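Local coordinates for protein glucose-6-phosphate 1-dehydrogenase (Kluyveromyces lactis, PDB 7E6I) that oxidises glucose 6-phosphate to 6-phosphogluconolactone with NADP+ as hydride acceptor, the first, probably rate-limiting, step of the oxidative pentose-phosphate pathway, at residues F352-S357 with T361-N366. Residues are numbered along the deposited sequence; the frame is centred on the assembly and turned at random.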
loop_
_atom_site.group_PDB
_atom_site.type_symbol
_atom_site.label_atom_id
_atom_site.label_comp_id
_atom_site.label_asym_id
_atom_site.label_seq_id
_atom_site.Cartn_x
_atom_site.Cartn_y
_atom_site.Cartn_z
ATOM N N PHE A 352 21.496 -14.032 2.532
ATOM C CA PHE A 352 22.517 -14.145 1.502
ATOM C C PHE A 352 23.209 -15.503 1.552
ATOM O O PHE A 352 23.140 -16.231 2.544
ATOM C CB PHE A 352 23.519 -12.999 1.642
ATOM C CG PHE A 352 22.897 -11.653 1.392
ATOM C CD1 PHE A 352 22.807 -11.144 0.100
ATOM C CD2 PHE A 352 22.356 -10.915 2.436
ATOM C CE1 PHE A 352 22.217 -9.911 -0.143
ATOM C CE2 PHE A 352 21.766 -9.680 2.194
ATOM C CZ PHE A 352 21.700 -9.180 0.911
ATOM N N ARG A 353 23.852 -15.853 0.444
ATOM C CA ARG A 353 24.483 -17.161 0.321
ATOM C C ARG A 353 25.798 -17.212 1.080
ATOM O O ARG A 353 26.458 -16.195 1.293
ATOM C CB ARG A 353 24.756 -17.500 -1.136
ATOM C CG ARG A 353 23.553 -17.895 -1.900
ATOM C CD ARG A 353 23.940 -18.335 -3.296
ATOM N NE ARG A 353 22.783 -18.255 -4.176
ATOM C CZ ARG A 353 21.816 -19.170 -4.243
ATOM N NH1 ARG A 353 21.874 -20.270 -3.485
ATOM N NH2 ARG A 353 20.794 -18.981 -5.080
ATOM N N ARG A 354 26.175 -18.416 1.479
ATOM C CA ARG A 354 27.508 -18.704 1.981
ATOM C C ARG A 354 28.296 -19.470 0.921
ATOM O O ARG A 354 27.724 -20.204 0.110
ATOM C CB ARG A 354 27.439 -19.522 3.280
ATOM C CG ARG A 354 27.367 -18.658 4.547
ATOM C CD ARG A 354 28.774 -18.275 5.127
ATOM N NE ARG A 354 29.495 -17.251 4.350
ATOM C CZ ARG A 354 29.416 -15.934 4.564
ATOM N NH1 ARG A 354 28.662 -15.431 5.534
ATOM N NH2 ARG A 354 30.092 -15.103 3.788
ATOM N N VAL A 355 29.620 -19.287 0.921
ATOM C CA VAL A 355 30.494 -20.201 0.190
ATOM C C VAL A 355 30.474 -21.557 0.888
ATOM O O VAL A 355 30.272 -21.648 2.109
ATOM C CB VAL A 355 31.917 -19.623 0.119
ATOM C CG1 VAL A 355 32.438 -19.627 -1.315
ATOM C CG2 VAL A 355 31.900 -18.226 0.710
ATOM N N ALA A 356 30.667 -22.629 0.117
ATOM C CA ALA A 356 30.487 -23.961 0.690
ATOM C C ALA A 356 31.732 -24.463 1.416
ATOM O O ALA A 356 31.617 -25.275 2.349
ATOM C CB ALA A 356 30.080 -24.957 -0.399
ATOM N N SER A 357 32.917 -23.999 1.008
ATOM C CA SER A 357 34.174 -24.504 1.539
ATOM C C SER A 357 35.180 -23.370 1.633
ATOM O O SER A 357 35.111 -22.393 0.877
ATOM C CB SER A 357 34.734 -25.622 0.659
ATOM O OG SER A 357 35.489 -26.540 1.426
ATOM N N THR A 361 33.978 -19.706 5.919
ATOM C CA THR A 361 32.669 -20.261 5.622
ATOM C C THR A 361 32.039 -20.983 6.805
ATOM O O THR A 361 30.847 -21.291 6.756
ATOM C CB THR A 361 32.747 -21.222 4.423
ATOM O OG1 THR A 361 33.589 -22.330 4.742
ATOM C CG2 THR A 361 33.309 -20.510 3.193
ATOM N N ASP A 362 32.799 -21.242 7.866
ATOM C CA ASP A 362 32.297 -21.804 9.109
ATOM C C ASP A 362 31.554 -20.734 9.891
ATOM O O ASP A 362 31.766 -20.580 11.099
ATOM C CB ASP A 362 33.472 -22.343 9.931
ATOM C CG ASP A 362 34.517 -21.269 10.221
ATOM O OD1 ASP A 362 34.716 -20.400 9.342
ATOM O OD2 ASP A 362 35.139 -21.293 11.311
ATOM N N ILE A 363 30.667 -20.008 9.218
ATOM C CA ILE A 363 30.229 -18.682 9.640
ATOM C C ILE A 363 28.797 -18.507 9.159
ATOM O O ILE A 363 28.457 -18.981 8.072
ATOM C CB ILE A 363 31.192 -17.619 9.075
ATOM C CG1 ILE A 363 32.019 -17.003 10.184
ATOM C CG2 ILE A 363 30.526 -16.574 8.192
ATOM C CD1 ILE A 363 33.295 -17.786 10.433
ATOM N N PRO A 364 27.922 -17.859 9.913
ATOM C CA PRO A 364 26.519 -17.771 9.484
ATOM C C PRO A 364 26.315 -16.848 8.284
ATOM O O PRO A 364 27.103 -15.938 8.015
ATOM C CB PRO A 364 25.786 -17.242 10.722
ATOM C CG PRO A 364 26.825 -16.792 11.665
ATOM C CD PRO A 364 28.187 -17.213 11.207
ATOM N N ASN A 365 25.245 -17.131 7.544
ATOM C CA ASN A 365 24.844 -16.310 6.410
ATOM C C ASN A 365 24.604 -14.870 6.834
ATOM O O ASN A 365 23.990 -14.606 7.872
ATOM C CB ASN A 365 23.563 -16.859 5.776
ATOM C CG ASN A 365 23.659 -18.336 5.435
ATOM O OD1 ASN A 365 23.793 -19.187 6.317
ATOM N ND2 ASN A 365 23.583 -18.649 4.153
ATOM N N ASN A 366 25.093 -13.937 6.019
ATOM C CA ASN A 366 24.626 -12.567 6.119
ATOM C C ASN A 366 23.141 -12.489 5.831
ATOM O O ASN A 366 22.577 -13.294 5.087
ATOM C CB ASN A 366 25.363 -11.661 5.149
ATOM C CG ASN A 366 26.818 -11.645 5.413
ATOM O OD1 ASN A 366 27.609 -12.175 4.637
ATOM N ND2 ASN A 366 27.197 -11.072 6.544
HETATM O O HOH W 1 26.405 -14.680 3.378
HETATM O O HOH W 2 32.116 -24.498 5.306
#
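Phe352 and Asn366 hold the two antiparallel arms of this loop together at its base, where Phe352 N donates an almost straight bond (170°) to Asn366 O at 2.9 Å. One step further out, direct backbone pairing gives way to water 1, which accepts from Asn366 N and donates to both Arg353 O and Asn366 OD1; Asn366 ND2 is hydrogen-bonded to Lys381 O on strand 377-385. The side chain of Asn365 adds a second tie: ND2 reaches Phe352 O at 2.9 Å, with the oxygen in the amide plane. Arg354 is bent at chi2 and chi3 (74°), which folds its chain over the opposite arm. Its CD lies 3.0 Å from Ile363 O, Ile363 CG2 sits over one guanidinium face, 3.4 Å from Arg354 NH1, and NH1 gives a bent bond (138°) to Pro364 O, approaching from above that carbonyl's plane. With an alanine here, Pro364 O would probably lose its guanidinium donor, though Asn383 ND2 also donates to it, and Ile363 CG2 the flat group it lies against. Toward the tip, Thr361 CG2 packs 3.5 Å from Val355 CB, while water 2 links Ala356 O to Thr361 OG1, which also bonds to Gly358. Solvent-accessible and far from the chain centre, the arrangement is an irregular extension of the beta-hairpin connecting strands 345-352 and 367-373 in the mixed sheet of the C-terminal domain.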